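Local structure of bacteriocin (Pseudomonas syringae pv. tomato, 4FZL) at residues Pro20-Thr25 / Gly93-Phe98; Ala47-Arg52 / Arg60-Glu65; His99-Gly104 / Arg205-Glu210. The protein probably kills competing bacteria by degrading the peptidoglycan precursor lipid II with a calcium-binding, phosphatase-like colicin M-type enzyme domain. All coordinates share one frame; numbering follows the deposited sequence.

Interaction 1. Residues Pro20-Thr25 / Gly93-Phe98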
ATOM      1  N   PRO A  20     -11.183  -8.361   8.373  1.00 29.16           N
ATOM      2  CA  PRO A  20     -10.829  -9.191   7.196  1.00 31.60           C
ATOM      3  C   PRO A  20     -11.979  -9.372   6.220  1.00 32.60           C
ATOM      4  O   PRO A  20     -11.754  -9.822   5.113  1.00 34.62           O
ATOM      5  CB  PRO A  20     -10.515 -10.533   7.831  1.00 38.89           C
ATOM      6  CG  PRO A  20      -9.909 -10.125   9.147  1.00 38.57           C
ATOM      7  CD  PRO A  20     -10.880  -9.093   9.614  1.00 33.42           C
ATOM      8  N   ASN A  21     -13.198  -9.023   6.623  1.00 27.93           N
ATOM      9  CA  ASN A  21     -14.377  -9.102   5.728  1.00 24.56           C
ATOM     10  C   ASN A  21     -14.551  -7.901   4.833  1.00 28.04           C
ATOM     11  O   ASN A  21     -15.546  -7.837   4.095  1.00 26.89           O
ATOM     12  CB  ASN A  21     -15.616  -9.233   6.629  1.00 23.82           C
ATOM     13  CG  ASN A  21     -15.602 -10.505   7.468  1.00 35.78           C
ATOM     14  OD1 ASN A  21     -15.786 -10.473   8.695  1.00 44.15           O
ATOM     15  ND2 ASN A  21     -15.367 -11.639   6.800  1.00 37.64           N
ATOM     16  N   CYS A  22     -13.598  -6.963   4.871  1.00 23.80           N
ATOM     17  CA  CYS A  22     -13.718  -5.692   4.099  1.00 21.77           C
ATOM     18  C   CYS A  22     -13.987  -5.940   2.622  1.00 21.89           C
ATOM     19  O   CYS A  22     -14.974  -5.432   2.106  1.00 24.61           O
ATOM     20  CB  CYS A  22     -12.451  -4.882   4.248  1.00 28.19           C
ATOM     21  SG  CYS A  22     -12.654  -3.188   3.623  1.00 30.17           S
ATOM     22  N   LEU A  23     -13.148  -6.741   1.950  1.00 23.14           N
ATOM     23  CA  LEU A  23     -13.291  -6.876   0.528  1.00 25.23           C
ATOM     24  C   LEU A  23     -14.636  -7.462   0.167  1.00 22.11           C
ATOM     25  O   LEU A  23     -15.320  -6.947  -0.742  1.00 23.73           O
ATOM     26  CB  LEU A  23     -12.163  -7.698  -0.066  1.00 24.37           C
ATOM     27  CG  LEU A  23     -12.221  -8.033  -1.568  1.00 27.08           C
ATOM     28  CD1 LEU A  23     -12.148  -6.734  -2.343  1.00 27.30           C
ATOM     29  CD2 LEU A  23     -11.105  -9.008  -1.994  1.00 27.96           C
ATOM     30  N   ALA A  24     -14.970  -8.612   0.774  1.00 23.72           N
ATOM     31  CA  ALA A  24     -16.248  -9.298   0.443  1.00 19.89           C
ATOM     32  C   ALA A  24     -17.455  -8.303   0.624  1.00 22.59           C
ATOM     33  O   ALA A  24     -18.425  -8.296  -0.127  1.00 25.67           O
ATOM     34  CB  ALA A  24     -16.467 -10.508   1.329  1.00 27.72           C
ATOM     35  N   THR A  25     -17.405  -7.554   1.703  1.00 22.79           N
ATOM     36  CA  THR A  25     -18.492  -6.606   2.047  1.00 25.00           C
ATOM     37  C   THR A  25     -18.545  -5.470   1.015  1.00 21.48           C
ATOM     38  O   THR A  25     -19.657  -5.063   0.572  1.00 24.33           O
ATOM     39  CB  THR A  25     -18.304  -6.021   3.489  1.00 23.27           C
ATOM     40  OG1 THR A  25     -18.197  -7.089   4.416  1.00 26.57           O
ATOM     41  CG2 THR A  25     -19.459  -5.114   3.904  1.00 25.92           C
ATOM     42  N   GLY A  93      -1.704  -0.531   6.295  1.00 21.19           N
ATOM     43  CA  GLY A  93      -2.734  -1.218   6.975  1.00 23.49           C
ATOM     44  C   GLY A  93      -3.807  -1.860   6.084  1.00 25.61           C
ATOM     45  O   GLY A  93      -3.681  -1.893   4.892  1.00 27.25           O
ATOM     46  N   LEU A  94      -4.889  -2.333   6.740  1.00 25.57           N
ATOM     47  CA  LEU A  94      -5.988  -3.069   6.126  1.00 27.66           C
ATOM     48  C   LEU A  94      -6.510  -2.382   4.837  1.00 24.09           C
ATOM     49  O   LEU A  94      -6.761  -3.036   3.769  1.00 27.82           O
ATOM     50  CB  LEU A  94      -7.156  -3.083   7.106  1.00 32.22           C
ATOM     51  CG  LEU A  94      -8.428  -3.817   6.754  1.00 35.25           C
ATOM     52  CD1 LEU A  94      -8.091  -5.240   6.299  1.00 41.77           C
ATOM     53  CD2 LEU A  94      -9.322  -3.782   7.987  1.00 60.23           C
ATOM     54  N   MET A  95      -6.648  -1.044   4.920  1.00 22.52           N
ATOM     55  CA  MET A  95      -7.298  -0.301   3.844  1.00 22.77           C
ATOM     56  C   MET A  95      -6.345   0.260   2.827  1.00 20.39           C
ATOM     57  O   MET A  95      -6.757   0.992   1.890  1.00 21.64           O
ATOM     58  CB  MET A  95      -8.248   0.765   4.386  1.00 21.94           C
ATOM     59  CG  MET A  95      -9.557   0.078   4.926  1.00 27.03           C
ATOM     60  SD  MET A  95     -10.586   1.249   5.782  1.00 28.17           S
ATOM     61  CE  MET A  95     -11.904   0.223   6.384  1.00 30.70           C
ATOM     62  N   THR A  96      -5.079  -0.036   2.947  1.00 20.57           N
ATOM     63  CA  THR A  96      -4.080   0.488   2.008  1.00 20.11           C
ATOM     64  C   THR A  96      -4.382   0.140   0.526  1.00 22.30           C
ATOM     65  O   THR A  96      -4.347   1.030  -0.339  1.00 22.57           O
ATOM     66  CB  THR A  96      -2.671   0.115   2.437  1.00 22.81           C
ATOM     67  OG1 THR A  96      -2.260   1.006   3.451  1.00 28.72           O
ATOM     68  CG2 THR A  96      -1.642   0.252   1.242  1.00 21.97           C
ATOM     69  N   PRO A  97      -4.732  -1.128   0.218  1.00 23.10           N
ATOM     70  CA  PRO A  97      -4.973  -1.372  -1.233  1.00 24.22           C
ATOM     71  C   PRO A  97      -6.204  -0.582  -1.724  1.00 20.85           C
ATOM     72  O   PRO A  97      -6.303  -0.240  -2.878  1.00 24.00           O
ATOM     73  CB  PRO A  97      -5.214  -2.880  -1.339  1.00 29.73           C
ATOM     74  CG  PRO A  97      -5.030  -3.407   0.020  1.00 28.85           C
ATOM     75  CD  PRO A  97      -4.604  -2.363   0.989  1.00 28.20           C
ATOM     76  N   PHE A  98      -7.183  -0.352  -0.830  1.00 22.69           N
ATOM     77  CA  PHE A  98      -8.341   0.456  -1.209  1.00 22.25           C
ATOM     78  C   PHE A  98      -7.967   1.907  -1.413  1.00 20.90           C
ATOM     79  O   PHE A  98      -8.534   2.634  -2.237  1.00 21.66           O
ATOM     80  CB  PHE A  98      -9.441   0.355  -0.172  1.00 21.37           C
ATOM     81  CG  PHE A  98     -10.064  -1.011  -0.113  1.00 26.86           C
ATOM     82  CD1 PHE A  98     -11.026  -1.398  -1.014  1.00 30.79           C
ATOM     83  CD2 PHE A  98      -9.643  -1.924   0.843  1.00 33.03           C
ATOM     84  CE1 PHE A  98     -11.603  -2.693  -0.928  1.00 30.07           C
ATOM     85  CE2 PHE A  98     -10.201  -3.211   0.921  1.00 42.04           C
ATOM     86  CZ  PHE A  98     -11.165  -3.597   0.002  1.00 33.79           C
TER
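Cys-22 lays its sulfur obliquely on the Phe-98 ring, a sulfur-aromatic contact in which SG lies 4.3 Å from the centroid of the Phe-98 ring and 37° off its normal. The nearest ring carbon shows where the sulfur sits: Phe-98 CE2 is 3.6 Å from Cys-22 SG, so the sulfur approaches the outer part of the ring. Two torsions bring this about. With chi1 at -168°, Cys-22 swings SG opposite its own backbone N, while Phe-98 turns CG away from its carbonyl carbon (chi1 -68°), and the ring projects from the start of helix 96-106 against the first turn of helix 22-33. There the backbone also serves as packing surface, since Leu-23 CA meets the ring edge at CZ of Phe-98, 3.9 Å away. Leu-23 CD1 adds a second touch on the same Phe-98 CZ at 4.0 Å, the two side chains crossing at about a right angle. That first turn is tied by Asn-21 O, which accepts both Thr-25 N and Thr-25 OG1, the hydroxyl (2.8 Å from Asn-21 O) sitting above the carbonyl plane. Phe-46 and Trp-207 also meet the Phe-98 ring edge-to-face. Because no hydrogen bond crosses between residues 20-25 and 93-98, dispersion and the polarisable sulfur carry their buried join.

Interaction 2. Residues Ala47-Arg52 / Arg60-Glu65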
ATOM      1  N   ALA A  47     -10.103   5.445   1.923  1.00 20.00           N
ATOM      2  CA  ALA A  47      -8.864   6.138   1.683  1.00 18.54           C
ATOM      3  C   ALA A  47      -8.541   7.167   2.757  1.00 17.92           C
ATOM      4  O   ALA A  47      -7.389   7.343   3.142  1.00 21.90           O
ATOM      5  CB  ALA A  47      -9.013   6.829   0.368  1.00 19.54           C
ATOM      6  N   ALA A  48      -9.583   7.884   3.201  1.00 19.43           N
ATOM      7  CA  ALA A  48      -9.387   8.842   4.281  1.00 20.70           C
ATOM      8  C   ALA A  48      -8.930   8.168   5.599  1.00 19.15           C
ATOM      9  O   ALA A  48      -8.108   8.751   6.359  1.00 22.31           O
ATOM     10  CB  ALA A  48     -10.667   9.661   4.489  1.00 20.27           C
ATOM     11  N   ALA A  49      -9.551   7.014   5.897  1.00 16.96           N
ATOM     12  CA  ALA A  49      -9.245   6.348   7.135  1.00 20.76           C
ATOM     13  C   ALA A  49      -7.783   5.819   7.076  1.00 20.81           C
ATOM     14  O   ALA A  49      -7.028   5.873   8.037  1.00 21.32           O
ATOM     15  CB  ALA A  49     -10.251   5.208   7.355  1.00 21.06           C
ATOM     16  N   ASP A  50      -7.400   5.276   5.921  1.00 19.79           N
ATOM     17  CA  ASP A  50      -6.028   4.838   5.747  1.00 17.85           C
ATOM     18  C   ASP A  50      -5.051   5.990   5.911  1.00 18.83           C
ATOM     19  O   ASP A  50      -3.997   5.825   6.504  1.00 20.72           O
ATOM     20  CB  ASP A  50      -5.815   4.256   4.350  1.00 20.01           C
ATOM     21  CG  ASP A  50      -4.452   3.666   4.141  1.00 22.89           C
ATOM     22  OD1 ASP A  50      -4.187   2.559   4.672  1.00 23.12           O
ATOM     23  OD2 ASP A  50      -3.650   4.248   3.451  1.00 23.24           O
ATOM     24  N   GLN A  51      -5.355   7.129   5.302  1.00 21.35           N
ATOM     25  CA  GLN A  51      -4.539   8.301   5.491  1.00 22.16           C
ATOM     26  C   GLN A  51      -4.346   8.651   6.999  1.00 21.04           C
ATOM     27  O   GLN A  51      -3.253   8.972   7.463  1.00 22.60           O
ATOM     28  CB  GLN A  51      -5.140   9.472   4.669  1.00 23.28           C
ATOM     29  CG  GLN A  51      -4.418  10.810   4.686  1.00 27.69           C
ATOM     30  CD  GLN A  51      -3.192  10.829   3.880  1.00 24.65           C
ATOM     31  OE1 GLN A  51      -3.155  10.203   2.853  1.00 25.54           O
ATOM     32  NE2 GLN A  51      -2.185  11.556   4.317  1.00 29.36           N
ATOM     33  N   ARG A  52      -5.451   8.643   7.738  1.00 22.05           N
ATOM     34  CA  ARG A  52      -5.356   8.893   9.129  1.00 21.89           C
ATOM     35  C   ARG A  52      -4.548   7.806   9.912  1.00 21.60           C
ATOM     36  O   ARG A  52      -3.810   8.166  10.842  1.00 26.63           O
ATOM     37  CB  ARG A  52      -6.719   9.062   9.830  1.00 22.57           C
ATOM     38  CG  ARG A  52      -7.498  10.283   9.366  1.00 27.78           C
ATOM     39  CD  ARG A  52      -8.659  10.484  10.306  1.00 39.88           C
ATOM     40  NE  ARG A  52      -9.536  11.572   9.890  1.00 53.18           N
ATOM     41  CZ  ARG A  52     -10.481  12.108  10.670  1.00 50.93           C
ATOM     42  NH1 ARG A  52     -10.686  11.648  11.904  1.00 58.61           N
ATOM     43  NH2 ARG A  52     -11.245  13.079  10.208  1.00 58.95           N
ATOM     44  N   ARG A  60     -10.180   1.936  13.049  1.00 23.11           N
ATOM     45  CA  ARG A  60     -11.618   1.906  13.204  1.00 20.90           C
ATOM     46  C   ARG A  60     -12.123   3.282  13.760  1.00 21.75           C
ATOM     47  O   ARG A  60     -13.177   3.773  13.350  1.00 21.91           O
ATOM     48  CB  ARG A  60     -12.047   0.765  14.131  1.00 25.36           C
ATOM     49  CG  ARG A  60     -13.521   0.730  14.524  1.00 22.00           C
ATOM     50  CD  ARG A  60     -14.353   0.686  13.205  1.00 23.21           C
ATOM     51  NE  ARG A  60     -15.781   0.617  13.516  1.00 21.54           N
ATOM     52  CZ  ARG A  60     -16.410  -0.477  13.935  1.00 20.67           C
ATOM     53  NH1 ARG A  60     -15.740  -1.600  14.132  1.00 27.87           N
ATOM     54  NH2 ARG A  60     -17.754  -0.511  14.141  1.00 24.66           N
ATOM     55  N   THR A  61     -11.388   3.866  14.712  1.00 22.64           N
ATOM     56  CA  THR A  61     -11.727   5.168  15.254  1.00 21.91           C
ATOM     57  C   THR A  61     -11.790   6.162  14.154  1.00 19.96           C
ATOM     58  O   THR A  61     -12.755   6.934  14.030  1.00 22.44           O
ATOM     59  CB  THR A  61     -10.756   5.641  16.334  1.00 25.39           C
ATOM     60  OG1 THR A  61     -10.756   4.636  17.377  1.00 26.22           O
ATOM     61  CG2 THR A  61     -11.174   7.001  16.954  1.00 27.78           C
ATOM     62  N   ALA A  62     -10.784   6.140  13.273  1.00 21.49           N
ATOM     63  CA  ALA A  62     -10.622   7.098  12.110  1.00 22.07           C
ATOM     64  C   ALA A  62     -11.871   6.908  11.183  1.00 20.22           C
ATOM     65  O   ALA A  62     -12.587   7.870  10.844  1.00 22.96           O
ATOM     66  CB  ALA A  62      -9.346   6.862  11.325  1.00 22.99           C
ATOM     67  N   TYR A  63     -12.128   5.648  10.822  1.00 20.33           N
ATOM     68  CA  TYR A  63     -13.267   5.301  10.000  1.00 20.32           C
ATOM     69  C   TYR A  63     -14.577   5.852  10.592  1.00 20.31           C
ATOM     70  O   TYR A  63     -15.365   6.533   9.901  1.00 21.08           O
ATOM     71  CB  TYR A  63     -13.351   3.781   9.837  1.00 20.56           C
ATOM     72  CG  TYR A  63     -14.607   3.336   9.077  1.00 19.03           C
ATOM     73  CD1 TYR A  63     -14.539   3.185   7.711  1.00 20.67           C
ATOM     74  CD2 TYR A  63     -15.786   3.109   9.754  1.00 20.82           C
ATOM     75  CE1 TYR A  63     -15.653   2.749   6.967  1.00 23.92           C
ATOM     76  CE2 TYR A  63     -16.884   2.742   9.051  1.00 20.90           C
ATOM     77  CZ  TYR A  63     -16.874   2.569   7.671  1.00 22.66           C
ATOM     78  OH  TYR A  63     -18.036   2.150   6.965  1.00 23.55           O
ATOM     79  N   ASN A  64     -14.774   5.525  11.880  1.00 21.96           N
ATOM     80  CA  ASN A  64     -15.993   5.966  12.566  1.00 19.87           C
ATOM     81  C   ASN A  64     -16.086   7.526  12.588  1.00 19.12           C
ATOM     82  O   ASN A  64     -17.191   8.114  12.325  1.00 22.09           O
ATOM     83  CB  ASN A  64     -16.084   5.463  13.998  1.00 20.35           C
ATOM     84  CG  ASN A  64     -16.341   3.970  14.115  1.00 23.77           C
ATOM     85  OD1 ASN A  64     -16.844   3.327  13.219  1.00 23.31           O
ATOM     86  ND2 ASN A  64     -15.985   3.409  15.282  1.00 24.03           N
ATOM     87  N   GLU A  65     -14.952   8.189  12.871  1.00 22.15           N
ATOM     88  CA  GLU A  65     -14.966   9.646  12.900  1.00 22.71           C
ATOM     89  C   GLU A  65     -15.235  10.288  11.556  1.00 20.65           C
ATOM     90  O   GLU A  65     -15.927  11.328  11.516  1.00 21.68           O
ATOM     91  CB  GLU A  65     -13.695  10.207  13.519  1.00 25.88           C
ATOM     92  CG  GLU A  65     -13.667   9.904  15.020  1.00 26.47           C
ATOM     93  CD  GLU A  65     -14.814  10.650  15.797  1.00 30.16           C
ATOM     94  OE1 GLU A  65     -14.975  11.879  15.651  1.00 44.68           O
ATOM     95  OE2 GLU A  65     -15.560  10.022  16.562  1.00 33.60           O
TER
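An antiparallel helical hairpin is formed by helices 37-54 and 59-70, successive in the sequence, and Ala-49 and Ala-62 meet where its two arms face each other. The geometry of the short segments supports the description: their axes approach to 8.4 Å and their directions differ by 136°, so the arms are antiparallel but clearly splayed. The small side chains of Ala-49 and Ala-62 are consistent with this close approach. Ala-49 CB lies 4.0 Å from Tyr-63 N, and so packs on the main chain at Tyr-63 as well as on the methyl of Ala-62, whose CB is 4.4 Å from Ala-49 CB. Tyr-63 contributes mainly its root to the interface. Its ring leads away with CG opposite the backbone N (chi1 175°), and its hydroxyl is hydrogen-bonded to Leu-10 O, which links the hairpin to helix 5-12.

Within the second helix, Arg-60 NE reaches Asn-64 OD1 at 2.9 Å in a nearly straight bond (163° at the hydrogen) lying close to the guanidinium plane. The guanidinium of Arg-60 is also held by a salt bridge from NH2 to Asp-15, so this polar side of the helix is bound to the chain's N-terminal region.

On the outer flank, Arg-52 stretches along helix 59-70, extended from CG to NE. Its aliphatic part rests on Ala-62, whose CB is 3.7 Å from Arg-52 CB, and Ala-62 O lies over one face of its guanidinium. Arg-52 and Glu-65 cross at about a right angle, yet they form no salt bridge: Arg-52 NH1 instead sits 3.7 Å from Glu-65 CB, whereas Glu-65 OE1 is 5.7 Å from that nitrogen.

Interaction 3. Residues His99-Gly104 / Arg205-Glu210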
ATOM      1  N   HIS A  99      -7.044   2.377  -0.594  1.00 19.87           N
ATOM      2  CA  HIS A  99      -6.556   3.758  -0.738  1.00 20.50           C
ATOM      3  C   HIS A  99      -5.866   3.910  -2.100  1.00 21.07           C
ATOM      4  O   HIS A  99      -6.109   4.880  -2.808  1.00 22.43           O
ATOM      5  CB  HIS A  99      -5.600   4.086   0.492  1.00 21.98           C
ATOM      6  CG  HIS A  99      -5.169   5.510   0.565  1.00 23.15           C
ATOM      7  ND1 HIS A  99      -4.470   5.990   1.616  1.00 23.43           N
ATOM      8  CD2 HIS A  99      -5.453   6.596  -0.238  1.00 21.24           C
ATOM      9  CE1 HIS A  99      -4.260   7.303   1.486  1.00 21.25           C
ATOM     10  NE2 HIS A  99      -4.871   7.701   0.366  1.00 19.96           N
ATOM     11  N   ALA A 100      -5.027   2.957  -2.473  1.00 20.88           N
ATOM     12  CA  ALA A 100      -4.362   2.975  -3.771  1.00 20.62           C
ATOM     13  C   ALA A 100      -5.405   2.890  -4.886  1.00 19.51           C
ATOM     14  O   ALA A 100      -5.220   3.503  -5.993  1.00 21.54           O
ATOM     15  CB  ALA A 100      -3.305   1.883  -3.859  1.00 22.20           C
ATOM     16  N   LEU A 101      -6.413   2.041  -4.684  1.00 25.22           N
ATOM     17  CA  LEU A 101      -7.471   1.905  -5.701  1.00 23.31           C
ATOM     18  C   LEU A 101      -8.217   3.274  -5.914  1.00 21.82           C
ATOM     19  O   LEU A 101      -8.432   3.790  -7.022  1.00 28.50           O
ATOM     20  CB  LEU A 101      -8.489   0.819  -5.298  1.00 23.86           C
ATOM     21  CG  LEU A 101      -9.727   0.660  -6.179  1.00 24.88           C
ATOM     22  CD1 LEU A 101      -9.204   0.049  -7.458  1.00 31.87           C
ATOM     23  CD2 LEU A 101     -10.631  -0.317  -5.440  1.00 25.35           C
ATOM     24  N   ALA A 102      -8.627   3.823  -4.775  1.00 23.81           N
ATOM     25  CA  ALA A 102      -9.238   5.167  -4.737  1.00 23.27           C
ATOM     26  C   ALA A 102      -8.361   6.217  -5.477  1.00 24.68           C
ATOM     27  O   ALA A 102      -8.886   7.032  -6.236  1.00 26.97           O
ATOM     28  CB  ALA A 102      -9.540   5.618  -3.288  1.00 23.27           C
ATOM     29  N   HIS A 103      -7.048   6.168  -5.264  1.00 23.29           N
ATOM     30  CA  HIS A 103      -6.176   7.154  -5.771  1.00 24.22           C
ATOM     31  C   HIS A 103      -6.162   7.062  -7.298  1.00 23.36           C
ATOM     32  O   HIS A 103      -6.035   8.054  -7.976  1.00 24.15           O
ATOM     33  CB  HIS A 103      -4.764   6.989  -5.211  1.00 22.71           C
ATOM     34  CG  HIS A 103      -3.922   8.184  -5.438  1.00 24.49           C
ATOM     35  ND1 HIS A 103      -4.008   9.289  -4.646  1.00 26.22           N
ATOM     36  CD2 HIS A 103      -2.968   8.470  -6.433  1.00 26.09           C
ATOM     37  CE1 HIS A 103      -3.174  10.209  -5.141  1.00 25.55           C
ATOM     38  NE2 HIS A 103      -2.512   9.678  -6.199  1.00 26.30           N
ATOM     39  N   GLY A 104      -6.272   5.858  -7.866  1.00 21.63           N
ATOM     40  CA  GLY A 104      -6.235   5.741  -9.359  1.00 25.18           C
ATOM     41  C   GLY A 104      -7.491   6.369 -10.015  1.00 24.43           C
ATOM     42  O   GLY A 104      -7.480   6.755 -11.174  1.00 29.90           O
ATOM     43  N   ARG A 205      -7.949  -7.406 -11.463  1.00 24.40           N
ATOM     44  CA  ARG A 205      -9.067  -8.364 -11.548  1.00 21.23           C
ATOM     45  C   ARG A 205      -8.993  -9.482 -10.562  1.00 23.80           C
ATOM     46  O   ARG A 205     -10.035  -9.938 -10.047  1.00 25.52           O
ATOM     47  CB  ARG A 205      -9.085  -8.966 -12.954  1.00 21.86           C
ATOM     48  CG  ARG A 205      -9.892 -10.226 -13.192  1.00 20.74           C
ATOM     49  CD  ARG A 205     -11.358  -9.972 -12.928  1.00 24.36           C
ATOM     50  NE  ARG A 205     -12.127 -11.170 -13.169  1.00 22.66           N
ATOM     51  CZ  ARG A 205     -12.201 -12.183 -12.332  1.00 22.40           C
ATOM     52  NH1 ARG A 205     -11.594 -12.113 -11.150  1.00 23.30           N
ATOM     53  NH2 ARG A 205     -12.885 -13.273 -12.710  1.00 25.06           N
ATOM     54  N   GLY A 206      -7.790 -10.009 -10.329  1.00 23.71           N
ATOM     55  CA  GLY A 206      -7.775 -11.092  -9.366  1.00 22.23           C
ATOM     56  C   GLY A 206      -8.282 -10.747  -7.994  1.00 26.53           C
ATOM     57  O   GLY A 206      -8.937 -11.558  -7.333  1.00 32.92           O
ATOM     58  N   TRP A 207      -7.889  -9.569  -7.540  1.00 24.46           N
ATOM     59  CA  TRP A 207      -8.263  -9.106  -6.236  1.00 26.11           C
ATOM     60  C   TRP A 207      -9.705  -8.671  -6.237  1.00 26.23           C
ATOM     61  O   TRP A 207     -10.501  -9.050  -5.346  1.00 27.88           O
ATOM     62  CB  TRP A 207      -7.296  -7.980  -5.831  1.00 28.63           C
ATOM     63  CG  TRP A 207      -7.694  -7.203  -4.675  1.00 30.10           C
ATOM     64  CD1 TRP A 207      -8.060  -7.678  -3.421  1.00 30.86           C
ATOM     65  CD2 TRP A 207      -7.765  -5.734  -4.565  1.00 32.88           C
ATOM     66  NE1 TRP A 207      -8.349  -6.645  -2.579  1.00 31.51           N
ATOM     67  CE2 TRP A 207      -8.185  -5.452  -3.192  1.00 34.22           C
ATOM     68  CE3 TRP A 207      -7.506  -4.680  -5.410  1.00 36.08           C
ATOM     69  CZ2 TRP A 207      -8.383  -4.145  -2.715  1.00 35.10           C
ATOM     70  CZ3 TRP A 207      -7.646  -3.379  -4.922  1.00 32.53           C
ATOM     71  CH2 TRP A 207      -8.125  -3.116  -3.614  1.00 39.57           C
ATOM     72  N   LEU A 208     -10.035  -7.813  -7.212  1.00 24.41           N
ATOM     73  CA  LEU A 208     -11.383  -7.178  -7.189  1.00 23.67           C
ATOM     74  C   LEU A 208     -12.546  -8.124  -7.543  1.00 22.08           C
ATOM     75  O   LEU A 208     -13.677  -7.998  -6.997  1.00 24.85           O
ATOM     76  CB  LEU A 208     -11.462  -5.974  -8.107  1.00 26.33           C
ATOM     77  CG  LEU A 208     -10.494  -4.869  -7.706  1.00 35.71           C
ATOM     78  CD1 LEU A 208     -10.557  -3.766  -8.735  1.00 55.26           C
ATOM     79  CD2 LEU A 208     -10.870  -4.399  -6.319  1.00 47.20           C
ATOM     80  N   GLY A 209     -12.265  -9.131  -8.339  1.00 23.74           N
ATOM     81  CA  GLY A 209     -13.287 -10.085  -8.717  1.00 25.72           C
ATOM     82  C   GLY A 209     -13.997  -9.645  -9.998  1.00 24.71           C
ATOM     83  O   GLY A 209     -13.842  -8.516 -10.485  1.00 23.60           O
ATOM     84  N   GLU A 210     -14.825 -10.546 -10.541  1.00 22.18           N
ATOM     85  CA  GLU A 210     -15.426 -10.324 -11.852  1.00 22.68           C
ATOM     86  C   GLU A 210     -16.365  -9.136 -11.935  1.00 23.96           C
ATOM     87  O   GLU A 210     -16.237  -8.249 -12.772  1.00 26.86           O
ATOM     88  CB  GLU A 210     -16.135 -11.620 -12.343  1.00 28.89           C
ATOM     89  CG  GLU A 210     -16.936 -11.464 -13.611  1.00 35.18           C
ATOM     90  CD  GLU A 210     -18.355 -10.927 -13.368  1.00 35.75           C
ATOM     91  OE1 GLU A 210     -19.018 -11.322 -12.354  1.00 34.88           O
ATOM     92  OE2 GLU A 210     -18.828 -10.125 -14.215  1.00 45.96           O
TER
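The 2.9 Å backbone hydrogen bond from Gly-209 N to Arg-205 O closes the short helix 205-208, whose Trp-207 and Leu-208 both meet Leu-101. In helix 96-106, His-103 N bonds to His-99 O, also at 2.9 Å, across the turn that carries Leu-101. Gly-209 ends the short helix with a positive phi of 90°.

No polar bond spans the two segments; one methyl group does the work instead. Leu-101 CD2 lies 4.2 Å from Trp-207 CH2, at the far end of the indole, and touches Leu-208 CD2 at an equal 4.2 Å, so it fits against both neighbours at once. Its approach to the indole is oblique. Leu-208, by contrast, sets its CD2 3.5 Å above the plane of the Trp-207 ring, toward the rim, with its CG beside the backbone N (chi1 -62°). The three side chains therefore pack as an apolar cluster, made by branch ends while the backbones stay apart: the closest CA atoms, Leu-101 and Leu-208, are 10.0 Å apart. Leu-163 also contacts Trp-207, and Leu-216 contacts Leu-208. The indole side chain lies about 13 Å from the bound calcium ion. This is hydrophobic core packing between helices, here joining helix 96-106 to the short helix 205-208, which follows strand 184-197 in the chain.

Interactions 1 and 3 both use helix 96-106, and their centres are 10 Å apart; interaction 2 lies 12 Å from the first and 19 Å from the third. Along the chain, interaction 2 falls between the two segments of interaction 1, and interaction 3 follows in series. Asp-50, from the hairpin of interaction 2, ties the sets together: its OD1 is 2.8 Å from Thr-96 OG1 and its OD2 is 2.7 Å from His-99 ND1, both probable hydrogen bonds. Trp-207 joins interactions 1 and 3, with CH2 3.5 Å from Pro-97 O. Helix 96-106 thus lies at the heart of a helical assembly that also takes in residues from beyond the long strands.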